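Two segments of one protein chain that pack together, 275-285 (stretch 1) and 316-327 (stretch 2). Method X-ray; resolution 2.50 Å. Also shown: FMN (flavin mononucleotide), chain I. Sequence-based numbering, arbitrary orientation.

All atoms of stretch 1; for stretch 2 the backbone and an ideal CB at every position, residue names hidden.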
ATOM      1  N   PRO A 275      -5.989  -9.460  11.249  1.00 25.53           N
ATOM      2  CA  PRO A 275      -5.142  -8.326  10.832  1.00 26.88           C
ATOM      3  C   PRO A 275      -5.873  -6.977  10.895  1.00 28.93           C
ATOM      4  O   PRO A 275      -6.912  -6.812  10.263  1.00 30.18           O
ATOM      5  CB  PRO A 275      -4.792  -8.654   9.391  1.00 24.33           C
ATOM      6  CG  PRO A 275      -4.964 -10.114   9.275  1.00 27.33           C
ATOM      7  CD  PRO A 275      -6.063 -10.503  10.224  1.00 25.12           C
ATOM      8  N   ALA A 276      -5.331  -6.040  11.667  1.00 26.61           N
ATOM      9  CA  ALA A 276      -5.846  -4.682  11.711  1.00 27.31           C
ATOM     10  C   ALA A 276      -4.686  -3.685  11.793  1.00 29.36           C
ATOM     11  O   ALA A 276      -3.650  -3.990  12.408  1.00 26.37           O
ATOM     12  CB  ALA A 276      -6.765  -4.517  12.911  1.00 25.56           C
ATOM     13  N   ARG A 277      -4.864  -2.498  11.200  1.00 25.06           N
ATOM     14  CA  ARG A 277      -3.789  -1.500  11.154  1.00 27.81           C
ATOM     15  C   ARG A 277      -3.912  -0.524  12.312  1.00 29.05           C
ATOM     16  O   ARG A 277      -4.952   0.136  12.488  1.00 21.99           O
ATOM     17  CB  ARG A 277      -3.784  -0.728   9.824  1.00 28.82           C
ATOM     18  CG  ARG A 277      -2.650   0.296   9.707  1.00 30.48           C
ATOM     19  CD  ARG A 277      -2.644   1.048   8.359  1.00 27.68           C
ATOM     20  NE  ARG A 277      -2.299   0.152   7.252  1.00 29.46           N
ATOM     21  CZ  ARG A 277      -1.078  -0.335   7.004  1.00 26.25           C
ATOM     22  NH1 ARG A 277      -0.033   0.049   7.718  1.00 27.47           N
ATOM     23  NH2 ARG A 277      -0.906  -1.210   6.034  1.00 25.99           N
ATOM     24  N   GLY A 278      -2.833  -0.402  13.081  1.00 28.26           N
ATOM     25  CA  GLY A 278      -2.798   0.545  14.184  1.00 25.22           C
ATOM     26  C   GLY A 278      -1.416   1.106  14.419  1.00 23.91           C
ATOM     27  O   GLY A 278      -0.444   0.508  14.031  1.00 22.27           O
ATOM     28  N   ILE A 279      -1.342   2.272  15.055  1.00 23.60           N
ATOM     29  CA  ILE A 279      -0.069   2.851  15.440  1.00 26.60           C
ATOM     30  C   ILE A 279       0.764   1.815  16.198  1.00 29.22           C
ATOM     31  O   ILE A 279       0.217   1.040  16.979  1.00 32.69           O
ATOM     32  CB  ILE A 279      -0.263   4.107  16.300  1.00 27.39           C
ATOM     33  CG1 ILE A 279      -0.956   5.200  15.482  1.00 28.03           C
ATOM     34  CG2 ILE A 279       1.086   4.626  16.781  1.00 27.28           C
ATOM     35  CD1 ILE A 279      -1.641   6.242  16.315  1.00 28.81           C
ATOM     36  N   VAL A 280       2.060   1.733  15.877  1.00 30.59           N
ATOM     37  CA  VAL A 280       2.922   0.656  16.386  1.00 32.75           C
ATOM     38  C   VAL A 280       3.254   0.947  17.835  1.00 33.16           C
ATOM     39  O   VAL A 280       3.681   2.055  18.155  1.00 33.13           O
ATOM     40  CB  VAL A 280       4.234   0.509  15.566  1.00 34.97           C
ATOM     41  CG1 VAL A 280       5.278  -0.310  16.322  1.00 31.92           C
ATOM     42  CG2 VAL A 280       3.949  -0.128  14.208  1.00 35.35           C
ATOM     43  N   ASN A 281       3.006  -0.035  18.704  1.00 29.88           N
ATOM     44  CA  ASN A 281       3.306   0.088  20.125  1.00 29.20           C
ATOM     45  C   ASN A 281       4.183  -1.066  20.650  1.00 36.48           C
ATOM     46  O   ASN A 281       4.641  -1.914  19.869  1.00 38.81           O
ATOM     47  CB  ASN A 281       2.015   0.259  20.951  1.00 28.19           C
ATOM     48  CG  ASN A 281       0.975  -0.845  20.712  1.00 25.34           C
ATOM     49  OD1 ASN A 281       1.295  -1.983  20.460  1.00 25.40           O
ATOM     50  ND2 ASN A 281      -0.276  -0.501  20.889  1.00 29.76           N
ATOM     51  N   ARG A 282       4.501  -1.036  21.946  1.00 38.46           N
ATOM     52  CA  ARG A 282       5.429  -1.999  22.543  1.00 40.05           C
ATOM     53  C   ARG A 282       4.930  -3.423  22.317  1.00 43.00           C
ATOM     54  O   ARG A 282       5.702  -4.321  21.938  1.00 43.86           O
ATOM     55  CB  ARG A 282       5.576  -1.731  24.054  1.00 42.95           C
ATOM     56  CG  ARG A 282       6.472  -2.719  24.811  1.00 40.59           C
ATOM     57  CD  ARG A 282       6.325  -2.531  26.318  1.00 41.59           C
ATOM     58  NE  ARG A 282       6.909  -3.619  27.100  1.00 46.18           N
ATOM     59  CZ  ARG A 282       6.645  -3.843  28.392  1.00 49.08           C
ATOM     60  NH1 ARG A 282       5.810  -3.050  29.054  1.00 43.00           N
ATOM     61  NH2 ARG A 282       7.185  -4.889  29.019  1.00 43.62           N
ATOM     62  N   PHE A 283       3.641  -3.627  22.577  1.00 36.14           N
ATOM     63  CA  PHE A 283       3.043  -4.951  22.470  1.00 35.25           C
ATOM     64  C   PHE A 283       3.260  -5.494  21.043  1.00 35.59           C
ATOM     65  O   PHE A 283       3.770  -6.600  20.866  1.00 30.35           O
ATOM     66  CB  PHE A 283       1.553  -4.884  22.861  1.00 37.03           C
ATOM     67  CG  PHE A 283       0.861  -6.222  22.915  1.00 38.26           C
ATOM     68  CD1 PHE A 283       1.478  -7.332  23.485  1.00 41.67           C
ATOM     69  CD2 PHE A 283      -0.423  -6.362  22.425  1.00 36.52           C
ATOM     70  CE1 PHE A 283       0.837  -8.556  23.531  1.00 36.54           C
ATOM     71  CE2 PHE A 283      -1.058  -7.585  22.444  1.00 38.47           C
ATOM     72  CZ  PHE A 283      -0.427  -8.683  22.996  1.00 39.80           C
ATOM     73  N   MET A 284       3.038  -4.652  20.034  1.00 32.96           N
ATOM     74  CA  MET A 284       3.226  -5.083  18.654  1.00 30.52           C
ATOM     75  C   MET A 284       4.701  -5.321  18.343  1.00 29.89           C
ATOM     76  O   MET A 284       5.044  -6.309  17.683  1.00 28.22           O
ATOM     77  CB  MET A 284       2.655  -4.069  17.676  1.00 31.61           C
ATOM     78  CG  MET A 284       1.153  -3.845  17.777  1.00 31.93           C
ATOM     79  SD  MET A 284       0.703  -2.336  16.898  1.00 39.41           S
ATOM     80  CE  MET A 284      -0.597  -1.691  17.953  1.00 49.18           C
ATOM     81  N   ALA A 285       5.572  -4.428  18.809  1.00 26.82           N
ATOM     82  CA  ALA A 285       7.007  -4.573  18.565  1.00 27.43           C
ATOM     83  C   ALA A 285       7.598  -5.839  19.218  1.00 34.18           C
ATOM     84  O   ALA A 285       8.456  -6.491  18.627  1.00 38.76           O
ATOM     85  CB  ALA A 285       7.754  -3.342  19.024  1.00 25.59           C
ATOM     86  N   UNK A 316       0.167   4.809  29.672  1.00 44.19           N
ATOM     87  CA  UNK A 316       0.908   4.144  28.606  1.00 43.94           C
ATOM     88  C   UNK A 316      -0.061   3.690  27.528  1.00 44.91           C
ATOM     89  O   UNK A 316      -1.094   3.099  27.832  1.00 45.01           O
ATOM     90  CB  UNK A 316       1.708   2.958  29.149  1.00 43.94           C
ATOM     91  N   UNK A 317       0.299   3.905  26.265  1.00 49.00           N
ATOM     92  CA  UNK A 317      -0.491   3.360  25.168  1.00 44.05           C
ATOM     93  C   UNK A 317       0.026   1.997  24.687  1.00 41.32           C
ATOM     94  O   UNK A 317      -0.425   1.490  23.664  1.00 38.99           O
ATOM     95  CB  UNK A 317      -0.501   4.350  24.001  1.00 44.05           C
ATOM     96  N   UNK A 318       0.829   1.341  25.533  1.00 43.16           N
ATOM     97  CA  UNK A 318       1.601   0.141  25.156  1.00 41.32           C
ATOM     98  C   UNK A 318       0.735  -1.073  24.802  1.00 37.49           C
ATOM     99  O   UNK A 318       1.189  -1.961  24.094  1.00 40.83           O
ATOM    100  CB  UNK A 318       2.541  -0.239  26.302  1.00 41.32           C
ATOM    101  N   UNK A 319      -0.490  -1.140  25.310  1.00 38.23           N
ATOM    102  CA  UNK A 319      -1.337  -2.310  25.065  1.00 39.37           C
ATOM    103  C   UNK A 319      -2.690  -1.914  24.464  1.00 37.26           C
ATOM    104  O   UNK A 319      -3.693  -2.580  24.683  1.00 33.82           O
ATOM    105  CB  UNK A 319      -1.553  -3.084  26.367  1.00 39.37           C
ATOM    106  N   UNK A 320      -2.705  -0.831  23.690  1.00 36.60           N
ATOM    107  CA  UNK A 320      -3.949  -0.327  23.116  1.00 37.66           C
ATOM    108  C   UNK A 320      -4.034  -0.634  21.608  1.00 38.56           C
ATOM    109  O   UNK A 320      -3.035  -0.549  20.901  1.00 30.99           O
ATOM    110  CB  UNK A 320      -4.063   1.180  23.356  1.00 37.66           C
ATOM    111  N   UNK A 321      -5.233  -0.990  21.119  1.00 35.00           N
ATOM    112  CA  UNK A 321      -5.498  -0.993  19.688  1.00 33.47           C
ATOM    113  C   UNK A 321      -5.695   0.432  19.149  1.00 34.85           C
ATOM    114  O   UNK A 321      -6.770   1.015  19.274  1.00 39.08           O
ATOM    115  CB  UNK A 321      -6.732  -1.846  19.387  1.00 33.47           C
ATOM    116  N   UNK A 322      -4.639   0.992  18.575  1.00 33.24           N
ATOM    117  CA  UNK A 322      -4.630   2.378  18.180  1.00 28.29           C
ATOM    118  C   UNK A 322      -4.905   2.441  16.685  1.00 28.98           C
ATOM    119  O   UNK A 322      -4.026   2.722  15.890  1.00 26.94           O
ATOM    120  CB  UNK A 322      -3.303   3.050  18.536  1.00 28.29           C
ATOM    121  N   UNK A 323      -6.117   2.098  16.300  1.00 28.57           N
ATOM    122  CA  UNK A 323      -6.450   1.984  14.906  1.00 25.07           C
ATOM    123  C   UNK A 323      -6.260   3.333  14.184  1.00 25.39           C
ATOM    124  O   UNK A 323      -6.655   4.368  14.700  1.00 23.80           O
ATOM    125  CB  UNK A 323      -7.888   1.484  14.753  1.00 25.07           C
ATOM    126  N   UNK A 324      -5.617   3.300  13.009  1.00 24.18           N
ATOM    127  CA  UNK A 324      -5.117   4.505  12.319  1.00 25.38           C
ATOM    128  C   UNK A 324      -4.533   4.073  10.972  1.00 25.30           C
ATOM    129  O   UNK A 324      -3.906   3.034  10.874  1.00 25.48           O
ATOM    130  CB  UNK A 324      -4.069   5.238  13.159  1.00 25.38           C
ATOM    131  N   UNK A 325      -4.837   4.827   9.925  1.00 24.73           N
ATOM    132  CA  UNK A 325      -4.340   4.530   8.593  1.00 24.29           C
ATOM    133  C   UNK A 325      -2.956   5.097   8.397  1.00 22.16           C
ATOM    134  O   UNK A 325      -2.367   5.622   9.314  1.00 25.10           O
ATOM    135  CB  UNK A 325      -5.291   5.078   7.527  1.00 24.29           C
ATOM    136  N   UNK A 326      -2.448   5.010   7.186  1.00 22.80           N
ATOM    137  CA  UNK A 326      -1.075   5.392   6.921  1.00 24.89           C
ATOM    138  C   UNK A 326      -0.913   6.870   6.648  1.00 24.02           C
ATOM    139  O   UNK A 326       0.198   7.330   6.361  1.00 29.20           O
ATOM    140  CB  UNK A 326      -0.533   4.592   5.735  1.00 24.89           C
ATOM    141  N   UNK A 327      -1.996   7.622   6.750  1.00 23.51           N
ATOM    142  CA  UNK A 327      -1.929   9.081   6.633  1.00 25.99           C
ATOM    143  C   UNK A 327      -2.736   9.703   7.755  1.00 27.28           C
ATOM    144  O   UNK A 327      -3.961   9.761   7.682  1.00 29.84           O
ATOM    145  CB  UNK A 327      -2.443   9.554   5.272  1.00 25.99           C
TER
HETATM  146  N1  FMN I 401     -14.885  -0.775   9.203  1.00 45.96           N
HETATM  147  C2  FMN I 401     -16.022  -1.475   9.482  1.00 44.75           C
HETATM  148  O2  FMN I 401     -16.628  -2.060   8.549  1.00 50.31           O
HETATM  149  N3  FMN I 401     -16.511  -1.586  10.735  1.00 46.11           N
HETATM  150  C4  FMN I 401     -15.908  -1.002  11.782  1.00 43.67           C
HETATM  151  O4  FMN I 401     -16.352  -1.112  12.938  1.00 35.35           O
HETATM  152  C4A FMN I 401     -14.668  -0.238  11.546  1.00 44.97           C
HETATM  153  N5  FMN I 401     -14.051   0.385  12.552  1.00 48.31           N
HETATM  154  C5A FMN I 401     -12.961   1.143  12.344  1.00 50.46           C
HETATM  155  C6  FMN I 401     -12.394   1.781  13.445  1.00 49.69           C
HETATM  156  C7  FMN I 401     -11.282   2.584  13.295  1.00 45.30           C
HETATM  157  C7M FMN I 401     -10.693   3.227  14.524  1.00 43.61           C
HETATM  158  C8  FMN I 401     -10.685   2.761  11.940  1.00 41.56           C
HETATM  159  C8M FMN I 401      -9.457   3.631  11.779  1.00 42.69           C
HETATM  160  C9  FMN I 401     -11.249   2.117  10.829  1.00 40.78           C
HETATM  161  C9A FMN I 401     -12.381   1.299  10.976  1.00 45.83           C
HETATM  162  N10 FMN I 401     -13.039   0.648   9.885  1.00 47.05           N
HETATM  163  C10 FMN I 401     -14.177  -0.139  10.163  1.00 42.72           C
HETATM  164  C1' FMN I 401     -12.534   0.708   8.502  1.00 46.15           C
HETATM  165  C2' FMN I 401     -13.087   1.909   7.753  1.00 45.52           C
HETATM  166  O2' FMN I 401     -14.420   1.604   7.303  1.00 46.76           O
HETATM  167  C3' FMN I 401     -12.201   2.270   6.553  1.00 40.25           C
HETATM  168  O3' FMN I 401     -11.885   1.085   5.814  1.00 37.97           O
HETATM  169  C4' FMN I 401     -10.872   2.927   6.931  1.00 37.41           C
HETATM  170  O4' FMN I 401     -10.970   3.796   8.066  1.00 31.76           O
HETATM  171  C5' FMN I 401     -10.363   3.694   5.720  1.00 34.79           C
HETATM  172  O5' FMN I 401      -9.039   4.180   5.926  1.00 32.72           O
HETATM  173  P   FMN I 401      -8.698   5.554   6.690  1.00 26.93           P
HETATM  174  O1P FMN I 401      -9.815   6.531   6.397  1.00 28.13           O
HETATM  175  O2P FMN I 401      -7.373   5.943   6.085  1.00 26.88           O
HETATM  176  O3P FMN I 401      -8.639   5.112   8.109  1.00 27.63           O

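Position 316 has nothing of stretch 1 within 5.5 Å of its ideal CB. It is Phe-316, which makes no contact here.

At 317 the CB points sideways into open space, so only a long side chain could reach stretch 1. Trp-317 does so: its CD1 lies 4.2 Å from Asn-281 CB, which sits at the edge of the indole.

At 318 the backbone O accepts a weak hydrogen bond from Phe-283 N (3.3 Å), whatever the side chain. The ideal CB is 4.1 Å from Arg-282 CB. An acidic or polar residue would suit the nearby arginine, and a small one would fit. Asp-318 is found. Its OD2 is 3.6 Å from Arg-282 CD and 4.2 Å from Arg-282 NH1, so the charges are opposite but too far apart for a salt bridge.

The CB of 319 points away, 5.0 Å from Phe-283 CB. A large apolar or aromatic side chain could turn back to the Phe-283 ring. Phe-319 does this, its CE1 3.6 Å from Phe-283 CD1. The ring planes meet obliquely at 36°.

At 320 the CB points away, and the backbone O takes a weak hydrogen bond from Asn-281 ND2 (2.8 Å). Many residues would serve. Ser-320 is present, with its OG bonded elsewhere in the structure.

At 321 the CB points away and phi is -76°, which permits proline; Pro-321 is found.

The CB of 322 points toward stretch 1, 3.9 Å from Ile-279 CB. Leucine, isoleucine, valine or methionine would suit. Leu-322 packs there, while its backbone O accepts from Ile-279 N (2.8 Å).

At 323 the backbone bridges Gly-278, with the two CA atoms 4.0 Å apart. The CB points away overall, but a flat side chain could fold back along Gly-278 to Ala-276. Trp-323 lays a ring face over Ala-276 CB, 3.7 Å from the centroid of its six-membered ring. A CB on Gly-278 would lie 2.7 Å from Trp-323 CE3, a clash.

The ideal CB of 324 is 3.9 Å from Ile-279 CG1, which favours a small or apolar side chain. Cys-324 fits, and its N donates to Arg-277 O (3.3 Å).

At 325 a CB would lie 2.7 Å from FMN O2P. Glycine is the natural choice, and Gly-325 is found.

At 326 the CB points sideways, 4.9 Å from Arg-277 CD. A long polar or acidic chain could approach the guanidinium. Gln-326 places NE2 over one face of it.

Position 327 is out of reach; it is Asn-327.

Stretch 2 316-327: FWDFSPLWCGQN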
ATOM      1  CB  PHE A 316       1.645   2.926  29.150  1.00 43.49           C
ATOM      2  CG  PHE A 316       2.753   3.260  30.094  1.00 49.32           C
ATOM      3  CD1 PHE A 316       3.865   3.966  29.653  1.00 55.99           C
ATOM      4  CD2 PHE A 316       2.710   2.838  31.412  1.00 49.12           C
ATOM      5  CE1 PHE A 316       4.901   4.268  30.519  1.00 49.60           C
ATOM      6  CE2 PHE A 316       3.737   3.142  32.278  1.00 50.87           C
ATOM      7  CZ  PHE A 316       4.842   3.848  31.828  1.00 49.17           C
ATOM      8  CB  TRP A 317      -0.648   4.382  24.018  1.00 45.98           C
ATOM      9  CG  TRP A 317       0.610   4.831  23.279  1.00 40.33           C
ATOM     10  CD1 TRP A 317       1.514   4.035  22.654  1.00 39.41           C
ATOM     11  CD2 TRP A 317       0.966   6.185  22.924  1.00 35.05           C
ATOM     12  NE1 TRP A 317       2.453   4.803  21.995  1.00 37.59           N
ATOM     13  CE2 TRP A 317       2.126   6.122  22.133  1.00 32.71           C
ATOM     14  CE3 TRP A 317       0.429   7.436  23.222  1.00 36.34           C
ATOM     15  CZ2 TRP A 317       2.783   7.259  21.669  1.00 36.60           C
ATOM     16  CZ3 TRP A 317       1.089   8.574  22.761  1.00 35.59           C
ATOM     17  CH2 TRP A 317       2.252   8.471  21.991  1.00 36.26           C
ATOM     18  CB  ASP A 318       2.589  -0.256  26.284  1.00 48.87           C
ATOM     19  CG  ASP A 318       3.679   0.818  26.547  1.00 56.54           C
ATOM     20  OD1 ASP A 318       3.553   1.947  26.023  1.00 55.68           O
ATOM     21  OD2 ASP A 318       4.639   0.543  27.311  1.00 58.46           O
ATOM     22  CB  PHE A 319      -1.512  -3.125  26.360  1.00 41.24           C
ATOM     23  CG  PHE A 319      -0.255  -3.812  26.811  1.00 43.45           C
ATOM     24  CD1 PHE A 319       0.058  -5.080  26.353  1.00 48.96           C
ATOM     25  CD2 PHE A 319       0.668  -3.144  27.595  1.00 51.07           C
ATOM     26  CE1 PHE A 319       1.247  -5.687  26.705  1.00 50.57           C
ATOM     27  CE2 PHE A 319       1.865  -3.737  27.948  1.00 48.08           C
ATOM     28  CZ  PHE A 319       2.151  -5.013  27.508  1.00 56.24           C
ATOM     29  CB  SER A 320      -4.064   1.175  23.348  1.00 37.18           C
ATOM     30  OG  SER A 320      -4.168   1.482  24.726  1.00 43.97           O
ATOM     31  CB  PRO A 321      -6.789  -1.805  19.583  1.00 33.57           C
ATOM     32  CG  PRO A 321      -7.506  -1.496  20.846  1.00 33.38           C
ATOM     33  CD  PRO A 321      -6.417  -1.402  21.894  1.00 34.27           C
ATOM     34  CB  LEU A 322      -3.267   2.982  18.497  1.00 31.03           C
ATOM     35  CG  LEU A 322      -2.831   3.044  19.959  1.00 29.27           C
ATOM     36  CD1 LEU A 322      -1.350   3.377  20.030  1.00 27.20           C
ATOM     37  CD2 LEU A 322      -3.640   4.102  20.690  1.00 31.25           C
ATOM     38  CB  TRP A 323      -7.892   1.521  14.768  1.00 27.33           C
ATOM     39  CG  TRP A 323      -8.193   0.082  15.170  1.00 26.27           C
ATOM     40  CD1 TRP A 323      -9.425  -0.448  15.291  1.00 27.59           C
ATOM     41  CD2 TRP A 323      -7.268  -0.992  15.472  1.00 27.80           C
ATOM     42  NE1 TRP A 323      -9.354  -1.781  15.632  1.00 28.64           N
ATOM     43  CE2 TRP A 323      -8.046  -2.130  15.793  1.00 28.39           C
ATOM     44  CE3 TRP A 323      -5.877  -1.088  15.567  1.00 30.24           C
ATOM     45  CZ2 TRP A 323      -7.481  -3.358  16.151  1.00 26.16           C
ATOM     46  CZ3 TRP A 323      -5.311  -2.318  15.914  1.00 28.68           C
ATOM     47  CH2 TRP A 323      -6.116  -3.438  16.186  1.00 29.46           C
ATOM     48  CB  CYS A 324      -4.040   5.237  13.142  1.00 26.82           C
ATOM     49  SG  CYS A 324      -3.317   6.722  12.356  1.00 26.60           S
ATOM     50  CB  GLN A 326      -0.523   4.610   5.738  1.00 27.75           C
ATOM     51  CG  GLN A 326      -0.183   3.172   6.052  1.00 31.04           C
ATOM     52  CD  GLN A 326       0.583   2.509   4.913  1.00 35.72           C
ATOM     53  OE1 GLN A 326       0.268   2.701   3.730  1.00 33.04           O
ATOM     54  NE2 GLN A 326       1.595   1.739   5.264  1.00 29.66           N
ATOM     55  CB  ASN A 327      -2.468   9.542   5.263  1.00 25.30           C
ATOM     56  CG  ASN A 327      -2.054  10.962   4.916  1.00 24.03           C
ATOM     57  OD1 ASN A 327      -1.671  11.740   5.778  1.00 26.67           O
ATOM     58  ND2 ASN A 327      -2.108  11.291   3.641  1.00 23.79           N
TER
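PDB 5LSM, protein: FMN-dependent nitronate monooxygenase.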